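Local coordinates for glycosyl transferase (Staphylococcus aureus, PDB 5TZJ), which belongs to glycosyl transferase family 2, carries a TarS-type linker domain and holds uridine-diphosphate-N-acetylglucosamine in a pocket, at residues A[25-30]-A[100-105]; A[94-99]-A[199-204]; A[147-152]-A[246-251]; A[260-265]-A[314-319]. All blocks are in the same frame, centred on the assembly; numbering follows the deposited sequence.

The four contacts show how a chain of two sequence families is tied together at four places. Contacts 1 and 2 are direct neighbours with centres 12 Å apart, sharing bonds from Q26 NE2 to N97 O and between D103 OD2 and Y200 OH. Contact 2 approaches the pocket, the side chain of A203 lying about 5 Å from uridine-diphosphate-N-acetylglucosamine. Contact 3 reaches the same pocket through S152, which touches the ligand, and links the family 2 portion to the TarS-type linker portion; its nearest atoms are about 7 Å from contact 2. Contact 4, wholly in the linker portion, has its centre 21 Å from that of contact 3 and about 47 Å from that of contact 1.

Contact 1: residues A[25-30]-A[100-105]; sequences KQDFPK and TLKDAA
F28 lies across the first turns of helix 100-111, flanking L101, K102 and A105. Its CB is 4.0 Å from CB of L101; CG, standing opposite the backbone N (chi1 -170°), carries the ring out over the helix and comes to 3.7 Å from the same L101 CB. On the two sides of the ring, CD2 passes CD1 of L101, while CD1 reaches the backbone N of K102. Farther out, CE1 sits 3.8 Å from CB of A105, and CZ grazes the same methyl. L101 CB lies over one face, toward its rim, in a CH-pi contact, and P29 CD over the opposite face, also toward the rim. This places the loop 25-30, the link between helix 16-24 and strand 33-39 in a beta-alpha-beta crossover of the GT-A nucleotide-binding fold, against the start of a helix. Such a start presents backbone N-H groups that have no partner one turn earlier. Q26 meets one of them: its OE1 accepts from L101 N at 3.1 Å, nearly straight at 169°, and its NE2 is held by N97 O. The next, K102 N, gives its proton to a water 2.8 Å away that can in turn donate to Q26 OE1. Toward the surface, D27 and K102 form a salt bridge, NZ meeting OD1 at 2.8 Å on its syn side, 30° out of the carboxylate plane. E99 is a second acidic partner of the same ammonium group.

Contact 2: residues A[94-99]-A[199-204]; sequences DYINKE and AYYYAT
Strands 95-96 and 201-203 run antiparallel, with Y95 and Y202 as the hydrogen-bonded pair, I96 and Y201 as the non-hydrogen-bonded one, and N97 N extending the ladder to Y200 O at 2.8 Å. On one face of the sheet Y202 CB lies over the Y95 ring, 3.8 Å from its centroid; the ring planes are inclined by only 17°, but the rings hardly overlap. I96 and Y201 occupy the other face. At one end D94 OD2 takes the Y201 hydroxyl on its anti lone pair at 2.5 Å, and OD1 receives T204 N at 3.1 Å from above the carboxylate plane; here the ladder borders the ligand pocket, A203 lying about 5 Å from uridine-diphosphate-N-acetylglucosamine. At the other end CG of N97 stands anti to the backbone N (chi1 -174°), carrying ND2 to A199 O at 3.2 Å while OD1 closes an Asx turn onto E99 N. Strand 201-203 also pairs with 115-122, I96 leans on L23 of helix 16-24, and helix 100-111 follows directly after E99.

Contact 3: residues A[147-152]-A[246-251]; sequences IIYTLS and LAEFLN
I148 and L151 bring their terminal methyls to F249 where a short 3-10 turn, 147-149, meets helix 239-256, a helix-to-loop packing that joins the family 2 portion of the chain to the linker portion. It illustrates how such an interface can rest on a few apolar tips. In the apolar group, the I148 chain runs out extended, with CG1 anti to the backbone N (chi1 -161°), and its terminal CD1 lands on the helix surface itself, 3.4 Å from F249 N, 3.7 Å from F249 CB and 4.1 Å from E248 CB. That methyl also lies near the ring's plane, at its edge. L151 comes to the same ring's edge from the loop side: its CD1 is 3.8 Å from F249 CE1 and lies in the plane of the ring. F249 is further enclosed by M225 and I228 of helix 218-233, and L151 by Y186 of helix 177-188. One polar tie comes from just beyond the helical segment: R252 NH1 donates to I148 O. S152, at the end of the loop segment, touches uridine-diphosphate-N-acetylglucosamine. The aromatic group is more loosely engaged. The end of Y149, whose ring makes a cation-pi contact with R146, comes up to N251, whose OD1 accepts from M294 N; ring and amide planes lie 23° apart, and Y149 OH stops 3.7 Å from N251 CB.

Contact 4: residues A[260-265]-A[314-319]; sequences NGFSLK and TVEESY
E316 sends its carboxylate across to the start of helix 262-265, where it meets G261 and S263 and shows how one buried acid can hold a helix beginning. Its CG lies opposite the carbonyl carbon (chi1 -66°), and a bend at chi2 brings the carboxylate over to that helix start. Its OE1 takes two bonds, from S263 N at 2.9 Å, nearly along the C-O axis, and from S263 OG at 2.5 Å on the anti lone pair. The other oxygen, OE2, accepts from G261 N at 2.9 Å on its syn side, though the N-H is bent to 133°. Three bonds thus fix the rotation of the group, and these donors would be expected to stabilise the ionised form. G261, at the N-cap position, has a positive phi of 80° that suits glycine. Close to its own backbone, in helix 309-321, E316 CB touches L264 CG at 4.1 Å. The next residue, E317, adds an apolar contact through its aliphatic part: CG lies 3.4 Å from L264 CD2, the two side chains lying alongside and pointing opposite ways. Around this pair of segments, V315 and E316 rest on L300 of helix 298-305, and F262 packs against W274 of helix 271-282 and Y312 of helix 309-321.

Contact 1: residues A[25-30]-A[100-105]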
loop_
_atom_site.group_PDB
_atom_site.type_symbol
_atom_site.label_atom_id
_atom_site.label_comp_id
_atom_site.label_asym_id
_atom_site.label_seq_id
_atom_site.Cartn_x
_atom_site.Cartn_y
_atom_site.Cartn_z
ATOM N N LYS A 25 -12.134 -24.256 3.080
ATOM C CA LYS A 25 -13.124 -24.157 4.151
ATOM C C LYS A 25 -14.085 -22.979 3.992
ATOM O O LYS A 25 -14.896 -22.753 4.893
ATOM C CB LYS A 25 -12.433 -24.038 5.521
ATOM C CG LYS A 25 -11.549 -25.211 5.932
ATOM C CD LYS A 25 -12.235 -26.165 6.885
ATOM C CE LYS A 25 -11.465 -27.493 6.999
ATOM N NZ LYS A 25 -9.993 -27.235 7.084
ATOM N N GLN A 26 -14.003 -22.203 2.901
ATOM C CA GLN A 26 -14.989 -21.150 2.672
ATOM C C GLN A 26 -16.398 -21.731 2.698
ATOM O O GLN A 26 -16.692 -22.728 2.014
ATOM C CB GLN A 26 -14.746 -20.443 1.341
ATOM C CG GLN A 26 -13.490 -19.544 1.323
ATOM C CD GLN A 26 -13.551 -18.446 2.377
ATOM O OE1 GLN A 26 -14.361 -17.527 2.281
ATOM N NE2 GLN A 26 -12.683 -18.534 3.379
ATOM N N ASP A 27 -17.265 -21.114 3.507
ATOM C CA ASP A 27 -18.688 -21.460 3.486
ATOM C C ASP A 27 -19.366 -20.577 2.440
ATOM O O ASP A 27 -20.190 -19.701 2.706
ATOM C CB ASP A 27 -19.309 -21.386 4.884
ATOM C CG ASP A 27 -19.467 -19.978 5.426
ATOM O OD1 ASP A 27 -20.340 -19.815 6.323
ATOM O OD2 ASP A 27 -18.745 -19.050 4.984
ATOM N N PHE A 28 -18.977 -20.856 1.206
ATOM C CA PHE A 28 -19.293 -20.168 -0.025
ATOM C C PHE A 28 -19.112 -21.223 -1.101
ATOM O O PHE A 28 -18.194 -22.050 -0.973
ATOM C CB PHE A 28 -18.345 -18.981 -0.256
ATOM C CG PHE A 28 -18.771 -18.088 -1.372
ATOM C CD1 PHE A 28 -19.871 -17.258 -1.219
ATOM C CD2 PHE A 28 -18.092 -18.093 -2.590
ATOM C CE1 PHE A 28 -20.287 -16.437 -2.250
ATOM C CE2 PHE A 28 -18.500 -17.275 -3.631
ATOM C CZ PHE A 28 -19.609 -16.447 -3.459
ATOM N N PRO A 29 -19.938 -21.245 -2.152
ATOM C CA PRO A 29 -19.818 -22.314 -3.160
ATOM C C PRO A 29 -18.491 -22.261 -3.912
ATOM O O PRO A 29 -18.056 -21.196 -4.370
ATOM C CB PRO A 29 -21.011 -22.059 -4.096
ATOM C CG PRO A 29 -21.935 -21.139 -3.349
ATOM C CD PRO A 29 -21.021 -20.306 -2.486
ATOM N N LYS A 30 -17.840 -23.432 -4.025
ATOM C CA LYS A 30 -16.567 -23.562 -4.732
ATOM C C LYS A 30 -16.723 -23.344 -6.230
ATOM O O LYS A 30 -15.756 -22.962 -6.902
ATOM C CB LYS A 30 -15.944 -24.948 -4.488
ATOM C CG LYS A 30 -15.054 -25.040 -3.255
ATOM C CD LYS A 30 -15.841 -24.634 -2.002
ATOM C CE LYS A 30 -15.092 -24.967 -0.739
ATOM N NZ LYS A 30 -14.731 -26.414 -0.734
ATOM N N THR A 100 -15.491 -15.099 4.744
ATOM C CA THR A 100 -15.056 -13.913 4.010
ATOM C C THR A 100 -15.804 -13.756 2.694
ATOM O O THR A 100 -16.403 -12.709 2.435
ATOM C CB THR A 100 -13.552 -13.968 3.761
ATOM O OG1 THR A 100 -12.878 -13.913 5.023
ATOM C CG2 THR A 100 -13.121 -12.805 2.903
ATOM N N LEU A 101 -15.788 -14.784 1.846
ATOM C CA LEU A 101 -16.396 -14.623 0.525
ATOM C C LEU A 101 -17.918 -14.503 0.624
ATOM O O LEU A 101 -18.541 -13.770 -0.152
ATOM C CB LEU A 101 -15.992 -15.789 -0.396
ATOM C CG LEU A 101 -14.496 -15.916 -0.745
ATOM C CD1 LEU A 101 -14.257 -16.833 -1.984
ATOM C CD2 LEU A 101 -13.832 -14.543 -0.923
ATOM N N LYS A 102 -18.532 -15.229 1.553
ATOM C CA LYS A 102 -19.969 -15.081 1.763
ATOM C C LYS A 102 -20.307 -13.663 2.229
ATOM O O LYS A 102 -21.130 -12.973 1.616
ATOM C CB LYS A 102 -20.457 -16.115 2.774
ATOM C CG LYS A 102 -21.938 -16.063 3.053
ATOM C CD LYS A 102 -22.267 -17.051 4.144
ATOM C CE LYS A 102 -21.496 -16.752 5.424
ATOM N NZ LYS A 102 -21.978 -17.576 6.574
ATOM N N ASP A 103 -19.649 -13.200 3.291
ATOM C CA ASP A 103 -19.928 -11.848 3.780
ATOM C C ASP A 103 -19.666 -10.802 2.703
ATOM O O ASP A 103 -20.470 -9.882 2.516
ATOM C CB ASP A 103 -19.102 -11.542 5.027
ATOM C CG ASP A 103 -19.544 -12.334 6.237
ATOM O OD1 ASP A 103 -20.458 -13.203 6.112
ATOM O OD2 ASP A 103 -18.960 -12.082 7.318
ATOM N N ALA A 104 -18.566 -10.940 1.956
ATOM C CA ALA A 104 -18.262 -9.915 0.960
ATOM C C ALA A 104 -19.243 -9.964 -0.198
ATOM O O ALA A 104 -19.607 -8.925 -0.752
ATOM C CB ALA A 104 -16.826 -10.067 0.436
ATOM N N ALA A 105 -19.664 -11.165 -0.603
ATOM C CA ALA A 105 -20.616 -11.260 -1.702
ATOM C C ALA A 105 -21.952 -10.655 -1.299
ATOM O O ALA A 105 -22.604 -9.972 -2.098
ATOM C CB ALA A 105 -20.804 -12.719 -2.129
HETATM O O HOH W 1 -17.250 -17.535 2.444
#

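Contact 2: residues A[94-99]-A[199-204]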
loop_
_atom_site.group_PDB
_atom_site.type_symbol
_atom_site.label_atom_id
_atom_site.label_comp_id
_atom_site.label_asym_id
_atom_site.label_seq_id
_atom_site.Cartn_x
_atom_site.Cartn_y
_atom_site.Cartn_z
ATOM N N ASP A 94 -0.527 -15.849 4.292
ATOM C CA ASP A 94 -1.701 -15.368 5.037
ATOM C C ASP A 94 -2.861 -16.356 4.869
ATOM O O ASP A 94 -2.744 -17.372 4.187
ATOM C CB ASP A 94 -2.086 -13.954 4.585
ATOM C CG ASP A 94 -0.952 -12.944 4.786
ATOM O OD1 ASP A 94 -0.111 -13.175 5.688
ATOM O OD2 ASP A 94 -0.892 -11.941 4.029
ATOM N N TYR A 95 -3.986 -16.068 5.516
ATOM C CA TYR A 95 -5.204 -16.835 5.287
ATOM C C TYR A 95 -6.391 -15.930 5.580
ATOM O O TYR A 95 -6.226 -14.782 6.002
ATOM C CB TYR A 95 -5.241 -18.134 6.126
ATOM C CG TYR A 95 -4.885 -17.937 7.584
ATOM C CD1 TYR A 95 -3.558 -17.913 7.989
ATOM C CD2 TYR A 95 -5.875 -17.777 8.552
ATOM C CE1 TYR A 95 -3.226 -17.720 9.310
ATOM C CE2 TYR A 95 -5.545 -17.600 9.877
ATOM C CZ TYR A 95 -4.211 -17.559 10.238
ATOM O OH TYR A 95 -3.855 -17.384 11.557
ATOM N N ILE A 96 -7.601 -16.447 5.332
ATOM C CA ILE A 96 -8.804 -15.624 5.402
ATOM C C ILE A 96 -9.895 -16.361 6.186
ATOM O O ILE A 96 -9.904 -17.593 6.290
ATOM C CB ILE A 96 -9.308 -15.209 3.990
ATOM C CG1 ILE A 96 -9.729 -16.424 3.166
ATOM C CG2 ILE A 96 -8.197 -14.450 3.196
ATOM C CD1 ILE A 96 -10.514 -16.074 1.915
ATOM N N ASN A 97 -10.808 -15.573 6.759
ATOM C CA ASN A 97 -11.926 -16.116 7.528
ATOM C C ASN A 97 -12.830 -16.965 6.641
ATOM O O ASN A 97 -12.989 -16.700 5.449
ATOM C CB ASN A 97 -12.733 -14.958 8.140
ATOM C CG ASN A 97 -13.828 -15.426 9.078
ATOM O OD1 ASN A 97 -14.727 -16.193 8.703
ATOM N ND2 ASN A 97 -13.757 -14.961 10.318
ATOM N N LYS A 98 -13.469 -17.981 7.237
ATOM C CA LYS A 98 -14.251 -18.901 6.416
ATOM C C LYS A 98 -15.506 -18.245 5.842
ATOM O O LYS A 98 -16.009 -18.696 4.807
ATOM C CB LYS A 98 -14.612 -20.152 7.225
ATOM C CG LYS A 98 -15.763 -19.930 8.164
ATOM C CD LYS A 98 -16.144 -21.201 8.909
ATOM C CE LYS A 98 -15.561 -21.196 10.313
ATOM N NZ LYS A 98 -16.082 -20.039 11.112
ATOM N N GLU A 99 -16.001 -17.173 6.458
ATOM C CA GLU A 99 -17.155 -16.449 5.947
ATOM C C GLU A 99 -16.775 -15.258 5.067
ATOM O O GLU A 99 -17.660 -14.499 4.652
ATOM C CB GLU A 99 -18.024 -16.001 7.121
ATOM C CG GLU A 99 -18.395 -17.183 8.003
ATOM C CD GLU A 99 -19.326 -16.819 9.135
ATOM O OE1 GLU A 99 -20.530 -16.546 8.892
ATOM O OE2 GLU A 99 -18.834 -16.804 10.279
ATOM N N ALA A 199 -12.869 -10.319 11.824
ATOM C CA ALA A 199 -11.518 -10.393 11.282
ATOM C C ALA A 199 -11.562 -11.238 10.013
ATOM O O ALA A 199 -11.782 -12.449 10.082
ATOM C CB ALA A 199 -10.570 -10.983 12.323
ATOM N N TYR A 200 -11.390 -10.612 8.850
ATOM C CA TYR A 200 -11.439 -11.350 7.582
ATOM C C TYR A 200 -10.066 -11.747 7.056
ATOM O O TYR A 200 -9.854 -12.911 6.697
ATOM C CB TYR A 200 -12.189 -10.534 6.513
ATOM C CG TYR A 200 -13.663 -10.374 6.846
ATOM C CD1 TYR A 200 -14.565 -11.423 6.644
ATOM C CD2 TYR A 200 -14.142 -9.197 7.401
ATOM C CE1 TYR A 200 -15.925 -11.287 6.966
ATOM C CE2 TYR A 200 -15.485 -9.056 7.748
ATOM C CZ TYR A 200 -16.375 -10.092 7.518
ATOM O OH TYR A 200 -17.706 -9.928 7.835
ATOM N N TYR A 201 -9.131 -10.804 6.991
ATOM C CA TYR A 201 -7.815 -11.058 6.425
ATOM C C TYR A 201 -6.805 -11.233 7.570
ATOM O O TYR A 201 -6.470 -10.271 8.279
ATOM C CB TYR A 201 -7.426 -9.927 5.463
ATOM C CG TYR A 201 -6.200 -10.284 4.655
ATOM C CD1 TYR A 201 -4.937 -10.166 5.205
ATOM C CD2 TYR A 201 -6.308 -10.794 3.358
ATOM C CE1 TYR A 201 -3.817 -10.561 4.501
ATOM C CE2 TYR A 201 -5.191 -11.152 2.644
ATOM C CZ TYR A 201 -3.948 -11.042 3.223
ATOM O OH TYR A 201 -2.820 -11.419 2.521
ATOM N N TYR A 202 -6.289 -12.448 7.728
ATOM C CA TYR A 202 -5.243 -12.718 8.713
ATOM C C TYR A 202 -3.863 -12.601 8.076
ATOM O O TYR A 202 -3.516 -13.356 7.150
ATOM C CB TYR A 202 -5.429 -14.103 9.337
ATOM C CG TYR A 202 -6.751 -14.250 10.019
ATOM C CD1 TYR A 202 -7.853 -14.731 9.326
ATOM C CD2 TYR A 202 -6.911 -13.894 11.341
ATOM C CE1 TYR A 202 -9.085 -14.875 9.939
ATOM C CE2 TYR A 202 -8.145 -14.040 11.977
ATOM C CZ TYR A 202 -9.227 -14.523 11.263
ATOM O OH TYR A 202 -10.446 -14.666 11.867
ATOM N N ALA A 203 -3.065 -11.676 8.586
ATOM C CA ALA A 203 -1.719 -11.431 8.092
ATOM C C ALA A 203 -0.728 -11.953 9.133
ATOM O O ALA A 203 -0.767 -11.546 10.301
ATOM C CB ALA A 203 -1.524 -9.943 7.799
ATOM N N THR A 204 0.122 -12.889 8.717
ATOM C CA THR A 204 1.069 -13.546 9.599
ATOM C C THR A 204 2.430 -12.852 9.571
ATOM O O THR A 204 2.713 -11.998 8.730
ATOM C CB THR A 204 1.236 -15.008 9.194
ATOM O OG1 THR A 204 1.556 -15.074 7.789
ATOM C CG2 THR A 204 -0.039 -15.795 9.479
HETATM O O HOH W 2 2.412 -11.831 5.755
#

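Contact 3: residues A[147-152]-A[246-251]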
loop_
_atom_site.group_PDB
_atom_site.type_symbol
_atom_site.label_atom_id
_atom_site.label_comp_id
_atom_site.label_asym_id
_atom_site.label_seq_id
_atom_site.Cartn_x
_atom_site.Cartn_y
_atom_site.Cartn_z
ATOM N N ILE A 147 -8.684 5.534 4.550
ATOM C CA ILE A 147 -8.310 4.434 3.645
ATOM C C ILE A 147 -6.928 4.655 3.047
ATOM O O ILE A 147 -6.246 3.696 2.681
ATOM C CB ILE A 147 -9.339 4.229 2.533
ATOM C CG1 ILE A 147 -9.531 5.530 1.739
ATOM C CG2 ILE A 147 -10.652 3.691 3.123
ATOM C CD1 ILE A 147 -10.326 5.322 0.432
ATOM N N ILE A 148 -6.482 5.908 2.947
ATOM C CA ILE A 148 -5.177 6.135 2.357
ATOM C C ILE A 148 -4.051 5.573 3.226
ATOM O O ILE A 148 -2.932 5.375 2.731
ATOM C CB ILE A 148 -5.018 7.638 2.080
ATOM C CG1 ILE A 148 -3.910 7.869 1.065
ATOM C CG2 ILE A 148 -4.667 8.391 3.364
ATOM C CD1 ILE A 148 -3.901 9.294 0.477
ATOM N N TYR A 149 -4.298 5.322 4.509
ATOM C CA TYR A 149 -3.326 4.683 5.380
ATOM C C TYR A 149 -3.225 3.172 5.178
ATOM O O TYR A 149 -2.396 2.551 5.855
ATOM C CB TYR A 149 -3.631 5.023 6.836
ATOM C CG TYR A 149 -3.265 6.482 7.071
ATOM C CD1 TYR A 149 -4.143 7.500 6.724
ATOM C CD2 TYR A 149 -2.010 6.841 7.552
ATOM C CE1 TYR A 149 -3.799 8.857 6.899
ATOM C CE2 TYR A 149 -1.649 8.221 7.734
ATOM C CZ TYR A 149 -2.543 9.203 7.376
ATOM O OH TYR A 149 -2.202 10.543 7.508
ATOM N N THR A 150 -3.988 2.581 4.234
ATOM C CA THR A 150 -3.826 1.168 3.885
ATOM C C THR A 150 -3.843 1.001 2.361
ATOM O O THR A 150 -4.887 1.130 1.719
ATOM C CB THR A 150 -4.864 0.263 4.585
ATOM O OG1 THR A 150 -4.640 -1.100 4.171
ATOM C CG2 THR A 150 -6.302 0.643 4.273
ATOM N N LEU A 151 -2.659 0.735 1.786
ATOM C CA LEU A 151 -2.476 0.606 0.345
ATOM C C LEU A 151 -2.087 -0.811 -0.071
ATOM O O LEU A 151 -1.808 -1.045 -1.249
ATOM C CB LEU A 151 -1.421 1.632 -0.155
ATOM C CG LEU A 151 -1.812 3.060 0.236
ATOM C CD1 LEU A 151 -0.716 4.063 -0.192
ATOM C CD2 LEU A 151 -3.158 3.364 -0.400
ATOM N N SER A 152 -2.086 -1.761 0.860
ATOM C CA SER A 152 -1.771 -3.126 0.517
ATOM C C SER A 152 -2.843 -3.662 -0.433
ATOM O O SER A 152 -3.954 -3.118 -0.513
ATOM C CB SER A 152 -1.696 -3.963 1.786
ATOM O OG SER A 152 -2.984 -4.073 2.390
ATOM N N LEU A 246 -3.453 14.495 -2.533
ATOM C CA LEU A 246 -1.984 14.477 -2.498
ATOM C C LEU A 246 -1.444 14.863 -1.122
ATOM O O LEU A 246 -0.553 14.186 -0.591
ATOM C CB LEU A 246 -1.439 15.409 -3.550
ATOM C CG LEU A 246 0.051 15.375 -3.869
ATOM C CD1 LEU A 246 0.619 13.918 -4.039
ATOM C CD2 LEU A 246 0.274 16.143 -5.208
ATOM N N ALA A 247 -2.001 15.928 -0.499
ATOM C CA ALA A 247 -1.555 16.292 0.840
ATOM C C ALA A 247 -1.743 15.146 1.822
ATOM O O ALA A 247 -0.844 14.856 2.613
ATOM C CB ALA A 247 -2.297 17.559 1.344
ATOM N N GLU A 248 -2.902 14.470 1.785
ATOM C CA GLU A 248 -3.116 13.347 2.702
ATOM C C GLU A 248 -2.115 12.229 2.436
ATOM O O GLU A 248 -1.660 11.555 3.383
ATOM C CB GLU A 248 -4.529 12.755 2.584
ATOM C CG GLU A 248 -5.603 13.577 3.266
ATOM C CD GLU A 248 -5.238 14.025 4.695
ATOM O OE1 GLU A 248 -4.738 13.190 5.526
ATOM O OE2 GLU A 248 -5.464 15.229 4.964
ATOM N N PHE A 249 -1.852 11.956 1.156
ATOM C CA PHE A 249 -0.848 10.951 0.832
ATOM C C PHE A 249 0.509 11.363 1.392
ATOM O O PHE A 249 1.265 10.523 1.895
ATOM C CB PHE A 249 -0.736 10.718 -0.691
ATOM C CG PHE A 249 0.315 9.676 -1.026
ATOM C CD1 PHE A 249 0.081 8.334 -0.750
ATOM C CD2 PHE A 249 1.580 10.062 -1.431
ATOM C CE1 PHE A 249 1.077 7.356 -0.984
ATOM C CE2 PHE A 249 2.566 9.087 -1.679
ATOM C CZ PHE A 249 2.307 7.748 -1.447
ATOM N N LEU A 250 0.827 12.654 1.321
ATOM C CA LEU A 250 2.116 13.111 1.854
ATOM C C LEU A 250 2.157 12.996 3.387
ATOM O O LEU A 250 3.186 12.617 3.946
ATOM C CB LEU A 250 2.387 14.543 1.394
ATOM C CG LEU A 250 2.620 14.723 -0.121
ATOM C CD1 LEU A 250 2.657 16.238 -0.502
ATOM C CD2 LEU A 250 3.945 14.050 -0.553
ATOM N N ASN A 251 1.033 13.277 4.085
ATOM C CA ASN A 251 1.000 13.084 5.537
ATOM C C ASN A 251 1.323 11.640 5.910
ATOM O O ASN A 251 2.123 11.375 6.824
ATOM C CB ASN A 251 -0.382 13.446 6.092
ATOM C CG ASN A 251 -0.630 14.947 6.104
ATOM O OD1 ASN A 251 0.301 15.774 6.085
ATOM N ND2 ASN A 251 -1.887 15.311 6.139
#

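Contact 4: residues A[260-265]-A[314-319]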
loop_
_atom_site.group_PDB
_atom_site.type_symbol
_atom_site.label_atom_id
_atom_site.label_comp_id
_atom_site.label_asym_id
_atom_site.label_seq_id
_atom_site.Cartn_x
_atom_site.Cartn_y
_atom_site.Cartn_z
ATOM N N ASN A 260 10.498 8.759 6.826
ATOM C CA ASN A 260 10.483 9.317 8.202
ATOM C C ASN A 260 11.810 9.126 8.945
ATOM O O ASN A 260 12.162 8.010 9.312
ATOM C CB ASN A 260 9.375 8.693 9.068
ATOM C CG ASN A 260 9.206 9.467 10.440
ATOM O OD1 ASN A 260 9.959 9.245 11.341
ATOM N ND2 ASN A 260 8.313 10.421 10.507
ATOM N N GLY A 261 12.556 10.198 9.201
ATOM C CA GLY A 261 13.794 10.031 9.937
ATOM C C GLY A 261 14.983 9.533 9.122
ATOM O O GLY A 261 15.999 9.201 9.717
ATOM N N PHE A 262 14.909 9.477 7.784
ATOM C CA PHE A 262 16.001 8.823 7.037
ATOM C C PHE A 262 17.336 9.557 7.241
ATOM O O PHE A 262 18.402 8.920 7.259
ATOM C CB PHE A 262 15.657 8.723 5.516
ATOM C CG PHE A 262 16.034 9.954 4.736
ATOM C CD1 PHE A 262 17.327 10.118 4.236
ATOM C CD2 PHE A 262 15.105 10.997 4.561
ATOM C CE1 PHE A 262 17.676 11.270 3.547
ATOM C CE2 PHE A 262 15.428 12.135 3.884
ATOM C CZ PHE A 262 16.734 12.290 3.377
ATOM N N SER A 263 17.297 10.876 7.450
ATOM C CA SER A 263 18.538 11.626 7.676
ATOM C C SER A 263 19.144 11.365 9.045
ATOM O O SER A 263 20.342 11.652 9.248
ATOM C CB SER A 263 18.295 13.131 7.411
ATOM O OG SER A 263 17.539 13.844 8.407
ATOM N N LEU A 264 18.394 10.757 9.966
ATOM C CA LEU A 264 18.968 10.336 11.245
ATOM C C LEU A 264 19.526 8.907 11.169
ATOM O O LEU A 264 20.441 8.568 11.936
ATOM C CB LEU A 264 17.919 10.356 12.361
ATOM C CG LEU A 264 17.191 11.725 12.384
ATOM C CD1 LEU A 264 16.060 11.775 13.389
ATOM C CD2 LEU A 264 18.243 12.712 12.751
ATOM N N LYS A 265 18.966 8.076 10.300
ATOM C CA LYS A 265 19.275 6.638 10.302
ATOM C C LYS A 265 20.236 6.195 9.191
ATOM O O LYS A 265 21.011 5.257 9.393
ATOM C CB LYS A 265 17.989 5.805 10.139
ATOM C CG LYS A 265 16.854 6.155 11.092
ATOM C CD LYS A 265 15.504 5.993 10.356
ATOM C CE LYS A 265 14.347 6.025 11.314
ATOM N NZ LYS A 265 14.561 4.969 12.310
ATOM N N THR A 314 19.291 19.018 9.374
ATOM C CA THR A 314 19.105 19.924 10.503
ATOM C C THR A 314 17.653 19.926 10.985
ATOM O O THR A 314 17.388 19.881 12.193
ATOM C CB THR A 314 19.583 21.341 10.119
ATOM O OG1 THR A 314 21.015 21.342 9.974
ATOM C CG2 THR A 314 19.191 22.414 11.218
ATOM N N VAL A 315 16.699 19.961 10.075
ATOM C CA VAL A 315 15.297 19.901 10.505
ATOM C C VAL A 315 15.028 18.626 11.313
ATOM O O VAL A 315 14.475 18.678 12.422
ATOM C CB VAL A 315 14.359 20.007 9.294
ATOM C CG1 VAL A 315 12.932 19.630 9.679
ATOM C CG2 VAL A 315 14.416 21.438 8.671
ATOM N N GLU A 316 15.421 17.459 10.775
ATOM C CA GLU A 316 15.108 16.200 11.442
ATOM C C GLU A 316 15.804 16.101 12.793
ATOM O O GLU A 316 15.218 15.581 13.750
ATOM C CB GLU A 316 15.495 14.994 10.565
ATOM C CG GLU A 316 14.635 14.896 9.249
ATOM C CD GLU A 316 14.324 13.473 8.826
ATOM O OE1 GLU A 316 15.256 12.773 8.343
ATOM O OE2 GLU A 316 13.144 13.038 9.003
ATOM N N GLU A 317 17.079 16.556 12.879
ATOM C CA GLU A 317 17.781 16.480 14.138
ATOM C C GLU A 317 17.177 17.471 15.130
ATOM O O GLU A 317 17.095 17.181 16.319
ATOM C CB GLU A 317 19.271 16.759 13.941
ATOM C CG GLU A 317 19.967 15.634 13.087
ATOM C CD GLU A 317 21.422 15.895 12.798
ATOM O OE1 GLU A 317 21.870 17.046 12.986
ATOM O OE2 GLU A 317 22.112 14.951 12.354
ATOM N N SER A 318 16.737 18.627 14.635
ATOM C CA SER A 318 16.091 19.622 15.503
ATOM C C SER A 318 14.838 19.057 16.129
ATOM O O SER A 318 14.644 19.148 17.346
ATOM C CB SER A 318 15.781 20.868 14.692
ATOM O OG SER A 318 17.006 21.524 14.401
ATOM N N TYR A 319 13.971 18.454 15.309
ATOM C CA TYR A 319 12.792 17.782 15.843
ATOM C C TYR A 319 13.183 16.750 16.876
ATOM O O TYR A 319 12.627 16.715 17.975
ATOM C CB TYR A 319 12.002 17.106 14.723
ATOM C CG TYR A 319 11.251 18.067 13.820
ATOM C CD1 TYR A 319 10.925 19.363 14.254
ATOM C CD2 TYR A 319 10.843 17.672 12.559
ATOM C CE1 TYR A 319 10.216 20.223 13.428
ATOM C CE2 TYR A 319 10.155 18.515 11.717
ATOM C CZ TYR A 319 9.811 19.792 12.169
ATOM O OH TYR A 319 9.093 20.607 11.313
#